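Local coordinates for penicillin binding protein 2X (Streptococcus thermophilus, PDB 5U47), which probably acts as a transpeptidase that cross-links peptidoglycan strands during septal cell wall synthesis and is the kind of enzyme that beta-lactams inactivate, at residues L68-Q71 / E72-D76; V283-L286 / Y287-Y291; Q687-A690 / A691-L695; Y291-G294 / S295-V299. The protein carries 1 engineered substitution. All blocks are in the same frame, centred on the assembly; numbering follows the deposited sequence. Where two conformers were deposited one is given.

Interaction 1 of 4, residues L68-Q71 / E72-D76; sequences LYVQ and ESQFD
Gln-74 folds back over Gln-71, and its side chain follows the loop residue from CB to OE1. CB lies 3.3 Å from Gln-71 O, and CG 4.1 Å from the same oxygen. CG stands anti to the carbonyl carbon (chi1 -60°) and the chain runs on extended, bringing the amide beside the backbone of Gln-71. There OE1 accepts the N-H of Gln-71 at 2.9 Å, in the plane of its own carbonyl group, and also rests 3.4 Å from Gln-71 CB. The two glutamine amides are turned 73° apart and do not stack. A side chain reaching back to the N-H three residues earlier is the pattern of one half of a capping box, here at the start of helix 72-86 in the dimerisation domain. Backbone bonding runs the opposite way: Gln-74 N donates to Gln-71 O at 2.9 Å from above the carbonyl plane, and Phe-75 N adds a weak bond to the same oxygen. On the buried side, Val-70 CG1 meets Phe-75 CE1 at 3.9 Å, the two side chains at about a right angle, while Val-70 O approaches the ring edge near its plane. Leu-97 of helix 90-97 touches both residues.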
ATOM      1  N   LEU A  68      53.005  -3.349 -10.166  1.00 48.31           N
ATOM      2  CA  LEU A  68      51.725  -2.731  -9.768  1.00 48.72           C
ATOM      3  C   LEU A  68      51.178  -3.331  -8.469  1.00 47.97           C
ATOM      4  O   LEU A  68      50.101  -2.933  -7.998  1.00 47.19           O
ATOM      5  CB  LEU A  68      50.704  -2.869 -10.897  1.00 47.52           C
ATOM      6  CG  LEU A  68      51.137  -2.272 -12.252  1.00 47.36           C
ATOM      7  CD1 LEU A  68      50.118  -2.574 -13.354  1.00 46.61           C
ATOM      8  CD2 LEU A  68      51.360  -0.768 -12.137  1.00 47.96           C
ATOM      9  N   TYR A  69      51.930  -4.279  -7.896  1.00 46.02           N
ATOM     10  CA  TYR A  69      51.537  -4.948  -6.658  1.00 47.42           C
ATOM     11  C   TYR A  69      52.189  -4.259  -5.466  1.00 47.16           C
ATOM     12  O   TYR A  69      53.069  -3.408  -5.632  1.00 45.48           O
ATOM     13  CB  TYR A  69      51.896  -6.457  -6.687  1.00 47.69           C
ATOM     14  CG  TYR A  69      53.355  -6.798  -7.022  1.00 48.31           C
ATOM     15  CD1 TYR A  69      53.772  -6.901  -8.346  1.00 47.87           C
ATOM     16  CD2 TYR A  69      54.303  -7.040  -6.013  1.00 48.70           C
ATOM     17  CE1 TYR A  69      55.088  -7.206  -8.670  1.00 49.44           C
ATOM     18  CE2 TYR A  69      55.629  -7.355  -6.328  1.00 49.25           C
ATOM     19  CZ  TYR A  69      56.010  -7.436  -7.659  1.00 49.93           C
ATOM     20  OH  TYR A  69      57.297  -7.738  -8.008  1.00 50.21           O
ATOM     21  N   VAL A  70      51.706  -4.586  -4.272  1.00 48.49           N
ATOM     22  CA  VAL A  70      52.291  -4.038  -3.050  1.00 48.72           C
ATOM     23  C   VAL A  70      53.580  -4.837  -2.803  1.00 50.09           C
ATOM     24  O   VAL A  70      53.552  -6.071  -2.706  1.00 48.42           O
ATOM     25  CB  VAL A  70      51.322  -4.099  -1.844  1.00 50.28           C
ATOM     26  CG1 VAL A  70      50.924  -5.535  -1.491  1.00 52.11           C
ATOM     27  CG2 VAL A  70      51.929  -3.398  -0.630  1.00 50.48           C
ATOM     28  N   GLN A  71      54.704  -4.139  -2.724  1.00 50.06           N
ATOM     29  CA  GLN A  71      55.983  -4.823  -2.554  1.00 54.48           C
ATOM     30  C   GLN A  71      56.279  -5.065  -1.080  1.00 57.53           C
ATOM     31  O   GLN A  71      55.800  -4.314  -0.214  1.00 57.09           O
ATOM     32  CB  GLN A  71      57.099  -4.011  -3.204  1.00 55.29           C
ATOM     33  CG  GLN A  71      56.820  -3.670  -4.656  1.00 54.63           C
ATOM     34  CD  GLN A  71      58.005  -3.026  -5.345  1.00 55.45           C
ATOM     35  OE1 GLN A  71      59.139  -3.494  -5.220  1.00 55.55           O
ATOM     36  NE2 GLN A  71      57.745  -1.962  -6.099  1.00 54.23           N
ATOM     37  N   GLU A  72      57.058  -6.114  -0.800  1.00 60.45           N
ATOM     38  CA  GLU A  72      57.432  -6.465   0.587  1.00 63.64           C
ATOM     39  C   GLU A  72      58.155  -5.327   1.306  1.00 62.06           C
ATOM     40  O   GLU A  72      57.968  -5.143   2.505  1.00 56.23           O
ATOM     41  CB  GLU A  72      58.257  -7.752   0.644  1.00 67.29           C
ATOM     42  CG  GLU A  72      57.467  -8.983   0.223  1.00 71.21           C
ATOM     43  CD  GLU A  72      58.176 -10.290   0.539  1.00 76.79           C
ATOM     44  OE1 GLU A  72      58.749 -10.418   1.652  1.00 81.30           O
ATOM     45  OE2 GLU A  72      58.135 -11.204  -0.317  1.00 79.26           O
ATOM     46  N   SER A  73      58.959  -4.553   0.569  1.00 61.61           N
ATOM     47  CA  SER A  73      59.642  -3.391   1.160  1.00 62.45           C
ATOM     48  C   SER A  73      58.640  -2.393   1.770  1.00 61.70           C
ATOM     49  O   SER A  73      58.987  -1.627   2.667  1.00 64.31           O
ATOM     50  CB  SER A  73      60.529  -2.690   0.122  1.00 63.15           C
ATOM     51  OG  SER A  73      59.793  -2.253  -1.008  1.00 61.86           O
ATOM     52  N   GLN A  74      57.391  -2.453   1.295  1.00 60.40           N
ATOM     53  CA  GLN A  74      56.308  -1.565   1.741  1.00 57.79           C
ATOM     54  C   GLN A  74      55.305  -2.188   2.721  1.00 58.83           C
ATOM     55  O   GLN A  74      54.485  -1.458   3.289  1.00 60.46           O
ATOM     56  CB  GLN A  74      55.521  -1.083   0.522  1.00 55.98           C
ATOM     57  CG  GLN A  74      56.330  -0.297  -0.502  1.00 54.10           C
ATOM     58  CD  GLN A  74      55.643  -0.271  -1.845  1.00 53.04           C
ATOM     59  OE1 GLN A  74      55.252  -1.317  -2.371  1.00 50.40           O
ATOM     60  NE2 GLN A  74      55.512   0.915  -2.423  1.00 53.50           N
ATOM     61  N   PHE A  75      55.333  -3.513   2.892  1.00 56.83           N
ATOM     62  CA  PHE A  75      54.408  -4.214   3.817  1.00 57.25           C
ATOM     63  C   PHE A  75      54.240  -3.524   5.188  1.00 56.93           C
ATOM     64  O   PHE A  75      53.112  -3.316   5.659  1.00 54.04           O
ATOM     65  CB  PHE A  75      54.892  -5.662   4.022  1.00 59.83           C
ATOM     66  CG  PHE A  75      54.435  -6.639   2.964  1.00 60.32           C
ATOM     67  CD1 PHE A  75      54.106  -6.236   1.666  1.00 61.66           C
ATOM     68  CD2 PHE A  75      54.402  -8.001   3.257  1.00 63.49           C
ATOM     69  CE1 PHE A  75      53.703  -7.165   0.712  1.00 61.47           C
ATOM     70  CE2 PHE A  75      54.014  -8.933   2.298  1.00 64.10           C
ATOM     71  CZ  PHE A  75      53.662  -8.513   1.023  1.00 62.55           C
ATOM     72  N   ASP A  76      55.365  -3.164   5.804  1.00 57.68           N
ATOM     73  CA  ASP A  76      55.380  -2.513   7.118  1.00 58.89           C
ATOM     74  C   ASP A  76      54.700  -1.144   7.117  1.00 56.18           C
ATOM     75  O   ASP A  76      54.032  -0.788   8.085  1.00 52.96           O
ATOM     76  CB  ASP A  76      56.826  -2.347   7.614  1.00 63.27           C
ATOM     77  CG  ASP A  76      56.904  -1.765   9.022  1.00 66.00           C
ATOM     78  OD1 ASP A  76      56.316  -2.360   9.956  1.00 70.93           O
ATOM     79  OD2 ASP A  76      57.566  -0.721   9.197  1.00 68.79           O
TER

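Interaction 2 of 4, residues V283-L286 / Y287-Y291; sequences VNRL and YEAQY
The side-chain amide of Asn-284 lies over one face of the Tyr-287 ring, the two planes 30° apart and stacked. OD1 comes within 3.3 Å of Tyr-287 CE2, and a CH-pi contact brings Asn-284 CB 4.3 Å from the ring centroid. Two torsions set this up: Asn-284 CG is anti to its own N (chi1 -171°), and Tyr-287 CG sits between N and the carbonyl carbon (chi1 57°), which folds the ring back toward the asparagine. Among the side-chain hydrogen bonds, OD1 accepts from Leu-286 N at 2.9 Å, closing an Asx turn, and takes a weak bond from Tyr-287 N. Glu-288 was deposited in two conformers; in the one described OE1 takes the N-H of Asn-284 almost straight, from above the carboxylate plane, a bond that stays doubtful. Backbone bonds gather on Asn-284 O, which Glu-288 N and Ala-289 N, each 3.0 Å away, reach from opposite faces of the carbonyl plane. A water bridges the ends of the turn by donating to Arg-285 O and Ala-289 O. Two apolar pairs add to this: Val-283 CG1 on Ala-289 CB at 3.8 Å and Leu-286 CB on Tyr-287 CD2 at 3.9 Å. Arg-285 NH2 passes the same alanine methyl, while NH1 makes a salt bridge with Asp-281. The turn belongs to the loop leading from strand 258-264 to helix 297-308 in the transpeptidase domain. Asn-284 therefore gathers backbone N-H groups on both its oxygens, and with its amide tied by OD1 and stacked on the ring, its rotation should be narrowly fixed.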
ATOM      1  N   VAL A 283       2.130 -11.814   6.958  1.00 33.35           N
ATOM      2  CA  VAL A 283       1.055 -11.429   6.032  1.00 32.48           C
ATOM      3  C   VAL A 283       0.852  -9.922   6.055  1.00 30.21           C
ATOM      4  O   VAL A 283       0.817  -9.324   7.127  1.00 28.47           O
ATOM      5  CB  VAL A 283      -0.249 -12.176   6.382  1.00 34.34           C
ATOM      6  CG1 VAL A 283      -1.374 -11.782   5.456  1.00 35.81           C
ATOM      7  CG2 VAL A 283      -0.033 -13.699   6.286  1.00 37.33           C
ATOM      8  N   ASN A 284       0.768  -9.304   4.874  1.00 27.47           N
ATOM      9  CA  ASN A 284       0.559  -7.856   4.792  1.00 25.94           C
ATOM     10  C   ASN A 284      -0.910  -7.565   5.068  1.00 25.32           C
ATOM     11  O   ASN A 284      -1.799  -8.035   4.344  1.00 24.72           O
ATOM     12  CB  ASN A 284       1.012  -7.310   3.439  1.00 26.42           C
ATOM     13  CG  ASN A 284       1.012  -5.795   3.397  1.00 27.41           C
ATOM     14  OD1 ASN A 284      -0.052  -5.164   3.464  1.00 28.40           O
ATOM     15  ND2 ASN A 284       2.200  -5.198   3.288  1.00 26.52           N
ATOM     16  N   ARG A 285      -1.169  -6.789   6.116  1.00 25.86           N
ATOM     17  CA  ARG A 285      -2.543  -6.508   6.496  1.00 27.11           C
ATOM     18  C   ARG A 285      -3.257  -5.473   5.665  1.00 26.10           C
ATOM     19  O   ARG A 285      -4.458  -5.342   5.805  1.00 27.10           O
ATOM     20  CB  ARG A 285      -2.649  -6.072   7.944  1.00 29.48           C
ATOM     21  CG  ARG A 285      -1.910  -6.962   8.900  1.00 34.96           C
ATOM     22  CD  ARG A 285      -2.771  -7.284  10.104  1.00 38.48           C
ATOM     23  NE  ARG A 285      -3.565  -8.458   9.791  1.00 39.48           N
ATOM     24  CZ  ARG A 285      -3.111  -9.706   9.852  1.00 41.66           C
ATOM     25  NH1 ARG A 285      -1.855  -9.958  10.206  1.00 44.31           N
ATOM     26  NH2 ARG A 285      -3.917 -10.707   9.548  1.00 42.37           N
ATOM     27  N   LEU A 286      -2.531  -4.717   4.836  1.00 24.55           N
ATOM     28  CA  LEU A 286      -3.187  -3.739   3.994  1.00 24.06           C
ATOM     29  C   LEU A 286      -3.829  -4.395   2.769  1.00 23.45           C
ATOM     30  O   LEU A 286      -4.952  -4.054   2.406  1.00 23.05           O
ATOM     31  CB  LEU A 286      -2.203  -2.655   3.543  1.00 23.82           C
ATOM     32  CG  LEU A 286      -2.763  -1.552   2.639  1.00 24.07           C
ATOM     33  CD1 LEU A 286      -3.949  -0.823   3.280  1.00 24.61           C
ATOM     34  CD2 LEU A 286      -1.675  -0.582   2.276  1.00 23.71           C
ATOM     35  N   TYR A 287      -3.126  -5.326   2.131  1.00 22.64           N
ATOM     36  CA  TYR A 287      -3.643  -5.886   0.877  1.00 23.77           C
ATOM     37  C   TYR A 287      -3.572  -7.396   0.653  1.00 25.44           C
ATOM     38  O   TYR A 287      -4.052  -7.870  -0.384  1.00 26.23           O
ATOM     39  CB  TYR A 287      -2.959  -5.167  -0.318  1.00 23.37           C
ATOM     40  CG  TYR A 287      -1.471  -5.254  -0.280  1.00 23.62           C
ATOM     41  CD1 TYR A 287      -0.805  -6.360  -0.786  1.00 25.49           C
ATOM     42  CD2 TYR A 287      -0.718  -4.242   0.299  1.00 23.55           C
ATOM     43  CE1 TYR A 287       0.582  -6.451  -0.741  1.00 25.18           C
ATOM     44  CE2 TYR A 287       0.653  -4.325   0.356  1.00 23.91           C
ATOM     45  CZ  TYR A 287       1.297  -5.438  -0.179  1.00 25.00           C
ATOM     46  OH  TYR A 287       2.658  -5.532  -0.097  1.00 26.09           O
ATOM     47  N   GLU A 288      -2.990  -8.148   1.585  0.50 26.11           N
ATOM     48  CA  GLU A 288      -2.892  -9.604   1.433  0.50 28.36           C
ATOM     49  C   GLU A 288      -3.895 -10.338   2.287  0.50 29.02           C
ATOM     50  O   GLU A 288      -4.593 -11.231   1.801  0.50 29.06           O
ATOM     51  CB  GLU A 288      -1.486 -10.105   1.767  0.50 29.45           C
ATOM     52  CG  GLU A 288      -0.435  -9.655   0.785  0.50 29.63           C
ATOM     53  CD  GLU A 288       0.926 -10.239   1.077  0.50 30.78           C
ATOM     54  OE1 GLU A 288       1.147 -10.678   2.232  0.50 30.06           O
ATOM     55  OE2 GLU A 288       1.769 -10.247   0.147  0.50 31.06           O
ATOM     56  N   ALA A 289      -3.954  -9.978   3.566  1.00 28.22           N
ATOM     57  CA  ALA A 289      -4.870 -10.637   4.504  1.00 28.63           C
ATOM     58  C   ALA A 289      -6.341 -10.533   4.058  1.00 28.09           C
ATOM     59  O   ALA A 289      -6.789  -9.459   3.686  1.00 26.30           O
ATOM     60  CB  ALA A 289      -4.732 -10.021   5.896  1.00 28.58           C
ATOM     61  N   GLN A 290      -7.053 -11.657   4.063  1.00 28.36           N
ATOM     62  CA  GLN A 290      -8.490 -11.688   3.761  1.00 29.49           C
ATOM     63  C   GLN A 290      -9.213 -11.980   5.062  1.00 29.86           C
ATOM     64  O   GLN A 290      -8.813 -12.875   5.788  1.00 30.12           O
ATOM     65  CB  GLN A 290      -8.841 -12.770   2.746  1.00 30.83           C
ATOM     66  CG  GLN A 290      -8.294 -12.464   1.368  1.00 31.84           C
ATOM     67  CD  GLN A 290      -8.708 -13.467   0.323  1.00 34.06           C
ATOM     68  OE1 GLN A 290      -8.716 -13.158  -0.864  1.00 34.93           O
ATOM     69  NE2 GLN A 290      -9.047 -14.677   0.750  1.00 36.00           N
ATOM     70  N   TYR A 291     -10.277 -11.249   5.354  1.00 28.41           N
ATOM     71  CA  TYR A 291     -10.987 -11.472   6.607  1.00 28.55           C
ATOM     72  C   TYR A 291     -12.450 -11.054   6.496  1.00 27.26           C
ATOM     73  O   TYR A 291     -12.833 -10.311   5.588  1.00 26.78           O
ATOM     74  CB  TYR A 291     -10.264 -10.686   7.730  1.00 27.92           C
ATOM     75  CG  TYR A 291     -10.232  -9.158   7.524  1.00 26.72           C
ATOM     76  CD1 TYR A 291      -9.255  -8.542   6.722  1.00 26.48           C
ATOM     77  CD2 TYR A 291     -11.167  -8.348   8.137  1.00 26.92           C
ATOM     78  CE1 TYR A 291      -9.244  -7.172   6.533  1.00 26.59           C
ATOM     79  CE2 TYR A 291     -11.155  -6.961   7.977  1.00 27.38           C
ATOM     80  CZ  TYR A 291     -10.202  -6.376   7.169  1.00 27.52           C
ATOM     81  OH  TYR A 291     -10.215  -5.009   7.007  1.00 27.26           O
TER
HETATM   82  O   HOH W   1      -5.940  -6.833   4.071  1.00 27.27           O

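Interaction 3 of 4, residues Q687-A690 / A691-L695; sequences QSVA and AGEAL
Val-689 lays its CG1 methyl against the aliphatic start of Glu-693, 3.7 Å from CG and slightly farther from CB, the two side chains lying aslant. CG1 is anti to the valine N (chi1 180°), so it stands beside the carbonyl carbon on the side the glutamate approaches. Glu-693 then bends at chi2 (-72°), taking its carboxylate off the valine; the carboxylate has a long, weak ion pair with Lys-697. The same CG lies close to Ala-690 O, 3.2 Å away. That oxygen also accepts the closing bond of a type II beta turn from Ala-690 to Glu-693, but weakly: Glu-693 N is 3.4 Å off. Gly-692 holds the third position of the turn at a positive phi of 98°, where a CB would press on the preceding carbonyl oxygen. At the other end, Gln-687 reaches across its own loop with an extended side chain. Its NE2 gives a straight bond of 2.9 Å to Val-689 O, nearly in line with the C=O and within the plane of the amide, and passes 3.7 Å from Ala-691 N without bonding to it. NE2 also donates to Pro-653 O, and OE1 accepts from Met-655 N, so the amide is held at both polar atoms. The loop joins strands 683-687 and 700-706 of the second PASTA domain, and Leu-652 touches both Val-689 and Gln-687. Because the bond closing the turn is weak, the shape of this surface loop probably owes more to the glutamine amide, to Gly-692 and to backbone bonds that Gly-692 and Glu-693 make with Leu-652.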
ATOM      1  N   GLN A 687     -25.802   8.074 -16.175  1.00 28.03           N
ATOM      2  CA  GLN A 687     -26.016   7.165 -17.309  1.00 27.62           C
ATOM      3  C   GLN A 687     -27.479   6.721 -17.210  1.00 29.08           C
ATOM      4  O   GLN A 687     -27.972   6.491 -16.119  1.00 30.30           O
ATOM      5  CB  GLN A 687     -25.033   5.990 -17.281  1.00 27.61           C
ATOM      6  CG  GLN A 687     -25.113   5.084 -16.065  1.00 28.52           C
ATOM      7  CD  GLN A 687     -23.930   4.142 -16.018  1.00 27.91           C
ATOM      8  OE1 GLN A 687     -22.835   4.553 -15.663  1.00 28.23           O
ATOM      9  NE2 GLN A 687     -24.143   2.879 -16.359  1.00 27.31           N
ATOM     10  N   SER A 688     -28.167   6.647 -18.346  1.00 27.79           N
ATOM     11  CA  SER A 688     -29.608   6.326 -18.375  1.00 30.33           C
ATOM     12  C   SER A 688     -29.886   4.831 -18.254  1.00 31.08           C
ATOM     13  O   SER A 688     -31.019   4.438 -18.014  1.00 32.78           O
ATOM     14  CB  SER A 688     -30.249   6.870 -19.659  1.00 29.63           C
ATOM     15  OG  SER A 688     -29.755   6.178 -20.809  1.00 28.29           O
ATOM     16  N   VAL A 689     -28.860   4.006 -18.446  1.00 29.83           N
ATOM     17  CA  VAL A 689     -28.994   2.557 -18.278  1.00 30.82           C
ATOM     18  C   VAL A 689     -28.086   2.150 -17.112  1.00 31.16           C
ATOM     19  O   VAL A 689     -26.906   2.494 -17.104  1.00 29.73           O
ATOM     20  CB  VAL A 689     -28.588   1.803 -19.548  1.00 30.74           C
ATOM     21  CG1 VAL A 689     -28.731   0.298 -19.334  1.00 32.75           C
ATOM     22  CG2 VAL A 689     -29.456   2.269 -20.726  1.00 31.95           C
ATOM     23  N   ALA A 690     -28.637   1.411 -16.159  1.00 32.49           N
ATOM     24  CA  ALA A 690     -27.901   1.021 -14.953  1.00 33.67           C
ATOM     25  C   ALA A 690     -26.750   0.058 -15.219  1.00 33.41           C
ATOM     26  O   ALA A 690     -26.814  -0.775 -16.132  1.00 31.71           O
ATOM     27  CB  ALA A 690     -28.847   0.415 -13.936  1.00 36.75           C
ATOM     28  N   ALA A 691     -25.691   0.190 -14.413  1.00 32.21           N
ATOM     29  CA  ALA A 691     -24.540  -0.680 -14.516  1.00 31.18           C
ATOM     30  C   ALA A 691     -25.000  -2.113 -14.294  1.00 32.59           C
ATOM     31  O   ALA A 691     -25.885  -2.367 -13.477  1.00 31.82           O
ATOM     32  CB  ALA A 691     -23.498  -0.296 -13.481  1.00 32.33           C
ATOM     33  N   GLY A 692     -24.429  -3.042 -15.049  1.00 32.51           N
ATOM     34  CA  GLY A 692     -24.779  -4.458 -14.895  1.00 35.62           C
ATOM     35  C   GLY A 692     -25.809  -5.004 -15.880  1.00 37.06           C
ATOM     36  O   GLY A 692     -26.029  -6.212 -15.920  1.00 38.23           O
ATOM     37  N   GLU A 693     -26.448  -4.136 -16.664  1.00 36.42           N
ATOM     38  CA  GLU A 693     -27.411  -4.579 -17.670  1.00 37.96           C
ATOM     39  C   GLU A 693     -26.637  -5.245 -18.795  1.00 36.68           C
ATOM     40  O   GLU A 693     -25.496  -4.860 -19.084  1.00 32.61           O
ATOM     41  CB  GLU A 693     -28.210  -3.399 -18.217  1.00 41.39           C
ATOM     42  CG  GLU A 693     -29.105  -2.722 -17.192  1.00 46.25           C
ATOM     43  CD  GLU A 693     -30.316  -3.549 -16.804  1.00 54.77           C
ATOM     44  OE1 GLU A 693     -30.939  -4.185 -17.693  1.00 61.53           O
ATOM     45  OE2 GLU A 693     -30.661  -3.539 -15.600  1.00 61.75           O
ATOM     46  N   ALA A 694     -27.244  -6.246 -19.422  1.00 34.17           N
ATOM     47  CA  ALA A 694     -26.600  -6.967 -20.515  1.00 34.03           C
ATOM     48  C   ALA A 694     -26.262  -6.038 -21.690  1.00 32.77           C
ATOM     49  O   ALA A 694     -27.108  -5.257 -22.136  1.00 31.30           O
ATOM     50  CB  ALA A 694     -27.501  -8.115 -20.990  1.00 36.19           C
ATOM     51  N   LEU A 695     -25.022  -6.106 -22.177  1.00 31.43           N
ATOM     52  CA  LEU A 695     -24.619  -5.314 -23.343  1.00 32.21           C
ATOM     53  C   LEU A 695     -25.390  -5.745 -24.607  1.00 33.34           C
ATOM     54  O   LEU A 695     -25.712  -4.903 -25.454  1.00 33.43           O
ATOM     55  CB  LEU A 695     -23.112  -5.425 -23.584  1.00 32.60           C
ATOM     56  CG  LEU A 695     -22.251  -4.794 -22.486  1.00 32.32           C
ATOM     57  CD1 LEU A 695     -20.796  -5.158 -22.678  1.00 34.02           C
ATOM     58  CD2 LEU A 695     -22.446  -3.285 -22.471  1.00 30.83           C
TER

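Interaction 4 of 4, residues Y291-G294 / S295-V299; sequences YEPG and STMKV
Gly-294 O and Met-297 N form the tight part of this contact, a 3.0 Å hydrogen bond in the carbonyl plane on a lone pair. Met-297 CB follows its own nitrogen in, 3.4 Å from the same oxygen. Gly-294 has a positive phi of 75°, and a CB there would clash with Ser-295 N; the bare backbone lets the chain turn into the 3-10 segment before the helix. The packing is slacker around Pro-293. Met-297 CG is anti to N (chi1 -177°) and the chain bends twice, carrying CE round to Pro-293 CG at a relaxed 4.0 Å. Thr-296 OG1 stays 3.8 Å from Pro-293 O, with a water between them that donates to the proline oxygen at 2.7 Å and bonds the hydroxyl at the same length. One turn on, Lys-298 NZ reaches back to Ser-295 OG at 3.0 Å and also bonds Ser-354 and Asn-356, while Lys-505 of strand 503-510 packs against both. A serine in the 3-10 turn leading into helix 297-308 and a lysine three residues on, with a second serine on the lysine, fit the SxxK active-site motif of penicillin-binding transpeptidases, whose serine beta-lactams acylate.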
ATOM      1  N   TYR A 291     -10.277 -11.249   5.354  1.00 28.41           N
ATOM      2  CA  TYR A 291     -10.987 -11.472   6.607  1.00 28.55           C
ATOM      3  C   TYR A 291     -12.450 -11.054   6.496  1.00 27.26           C
ATOM      4  O   TYR A 291     -12.833 -10.311   5.588  1.00 26.78           O
ATOM      5  CB  TYR A 291     -10.264 -10.686   7.730  1.00 27.92           C
ATOM      6  CG  TYR A 291     -10.232  -9.158   7.524  1.00 26.72           C
ATOM      7  CD1 TYR A 291      -9.255  -8.542   6.722  1.00 26.48           C
ATOM      8  CD2 TYR A 291     -11.167  -8.348   8.137  1.00 26.92           C
ATOM      9  CE1 TYR A 291      -9.244  -7.172   6.533  1.00 26.59           C
ATOM     10  CE2 TYR A 291     -11.155  -6.961   7.977  1.00 27.38           C
ATOM     11  CZ  TYR A 291     -10.202  -6.376   7.169  1.00 27.52           C
ATOM     12  OH  TYR A 291     -10.215  -5.009   7.007  1.00 27.26           O
ATOM     13  N   GLU A 292     -13.266 -11.540   7.410  1.00 27.77           N
ATOM     14  CA  GLU A 292     -14.659 -11.132   7.470  1.00 28.68           C
ATOM     15  C   GLU A 292     -14.613  -9.819   8.251  1.00 27.40           C
ATOM     16  O   GLU A 292     -14.185  -9.815   9.397  1.00 28.58           O
ATOM     17  CB  GLU A 292     -15.525 -12.214   8.129  1.00 30.31           C
ATOM     18  CG  GLU A 292     -15.485 -13.530   7.342  1.00 33.04           C
ATOM     19  CD  GLU A 292     -16.473 -14.592   7.825  1.00 35.97           C
ATOM     20  OE1 GLU A 292     -17.541 -14.272   8.377  1.00 36.21           O
ATOM     21  OE2 GLU A 292     -16.175 -15.771   7.623  1.00 41.05           O
ATOM     22  N   PRO A 293     -15.051  -8.707   7.636  1.00 25.63           N
ATOM     23  CA  PRO A 293     -14.883  -7.404   8.292  1.00 25.75           C
ATOM     24  C   PRO A 293     -15.811  -7.085   9.428  1.00 26.70           C
ATOM     25  O   PRO A 293     -15.481  -6.192  10.220  1.00 26.66           O
ATOM     26  CB  PRO A 293     -15.138  -6.409   7.162  1.00 24.93           C
ATOM     27  CG  PRO A 293     -16.148  -7.112   6.331  1.00 25.16           C
ATOM     28  CD  PRO A 293     -15.773  -8.574   6.362  1.00 25.50           C
ATOM     29  N   GLY A 294     -16.958  -7.773   9.521  1.00 27.35           N
ATOM     30  CA  GLY A 294     -17.893  -7.479  10.593  1.00 27.73           C
ATOM     31  C   GLY A 294     -18.645  -6.171  10.346  1.00 28.25           C
ATOM     32  O   GLY A 294     -18.724  -5.675   9.210  1.00 25.10           O
ATOM     33  N   SER A 295     -19.126  -5.589  11.439  1.00 29.14           N
ATOM     34  CA  SER A 295     -20.066  -4.461  11.412  1.00 31.29           C
ATOM     35  C   SER A 295     -19.736  -3.131  10.742  1.00 29.69           C
ATOM     36  O   SER A 295     -20.641  -2.321  10.586  1.00 28.98           O
ATOM     37  CB  SER A 295     -20.644  -4.239  12.814  1.00 32.71           C
ATOM     38  OG  SER A 295     -21.551  -5.265  13.054  1.00 40.00           O
ATOM     39  N   THR A 296     -18.491  -2.899  10.333  1.00 28.18           N
ATOM     40  CA  THR A 296     -18.178  -1.691   9.582  1.00 27.33           C
ATOM     41  C   THR A 296     -18.858  -1.805   8.224  1.00 26.73           C
ATOM     42  O   THR A 296     -19.111  -0.789   7.570  1.00 26.67           O
ATOM     43  CB  THR A 296     -16.664  -1.502   9.374  1.00 26.97           C
ATOM     44  OG1 THR A 296     -16.118  -2.705   8.814  1.00 27.36           O
ATOM     45  CG2 THR A 296     -15.989  -1.199  10.702  1.00 27.30           C
ATOM     46  N   MET A 297     -19.172  -3.040   7.820  1.00 26.62           N
ATOM     47  CA  MET A 297     -19.859  -3.273   6.549  1.00 27.78           C
ATOM     48  C   MET A 297     -21.287  -2.686   6.587  1.00 27.86           C
ATOM     49  O   MET A 297     -21.845  -2.399   5.552  1.00 27.74           O
ATOM     50  CB  MET A 297     -19.881  -4.762   6.166  1.00 28.77           C
ATOM     51  CG  MET A 297     -20.524  -5.073   4.822  1.00 29.70           C
ATOM     52  SD  MET A 297     -19.673  -4.384   3.374  1.00 33.01           S
ATOM     53  CE  MET A 297     -18.205  -5.390   3.331  1.00 31.52           C
ATOM     54  N   LYS A 298     -21.839  -2.474   7.781  1.00 27.25           N
ATOM     55  CA  LYS A 298     -23.156  -1.845   7.932  1.00 29.44           C
ATOM     56  C   LYS A 298     -23.179  -0.416   7.385  1.00 29.32           C
ATOM     57  O   LYS A 298     -24.251   0.123   7.143  1.00 29.88           O
ATOM     58  CB  LYS A 298     -23.601  -1.823   9.405  1.00 31.05           C
ATOM     59  CG  LYS A 298     -23.759  -3.204  10.020  1.00 31.47           C
ATOM     60  CD  LYS A 298     -24.170  -3.169  11.482  1.00 33.10           C
ATOM     61  CE  LYS A 298     -24.489  -4.591  11.948  1.00 34.92           C
ATOM     62  NZ  LYS A 298     -24.467  -4.771  13.405  1.00 35.11           N
ATOM     63  N   VAL A 299     -22.006   0.195   7.206  1.00 28.38           N
ATOM     64  CA  VAL A 299     -21.911   1.534   6.623  1.00 28.24           C
ATOM     65  C   VAL A 299     -22.372   1.403   5.176  1.00 28.60           C
ATOM     66  O   VAL A 299     -23.220   2.181   4.722  1.00 28.69           O
ATOM     67  CB  VAL A 299     -20.473   2.107   6.706  1.00 26.95           C
ATOM     68  CG1 VAL A 299     -20.331   3.422   5.955  1.00 27.33           C
ATOM     69  CG2 VAL A 299     -20.056   2.327   8.158  1.00 27.04           C
TER
HETATM   70  O   HOH W   2     -13.984  -3.981   9.824  1.00 23.13           O

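Along the chain the order is interaction 1, 2, 4, then 3. Interactions 2 and 4 share Tyr-291, have centres 15 Å apart, and form one run through the transpeptidase domain: the loop after strand 258-264 passes through the 283-291 turn and enters helix 297-308 with the probable SxxK serine and lysine. Helix 416-427 touches side chains of both. Interaction 1 stands alone in the dimerisation domain, its centre 74 Å from that of interaction 4 and 83 Å from that of interaction 3. Interaction 3, in the second PASTA domain, comes within about 18 Å of interaction 4 between nearest atoms. The likely active site thus lies far from the dimerisation-domain contact and comparatively near the PASTA loop.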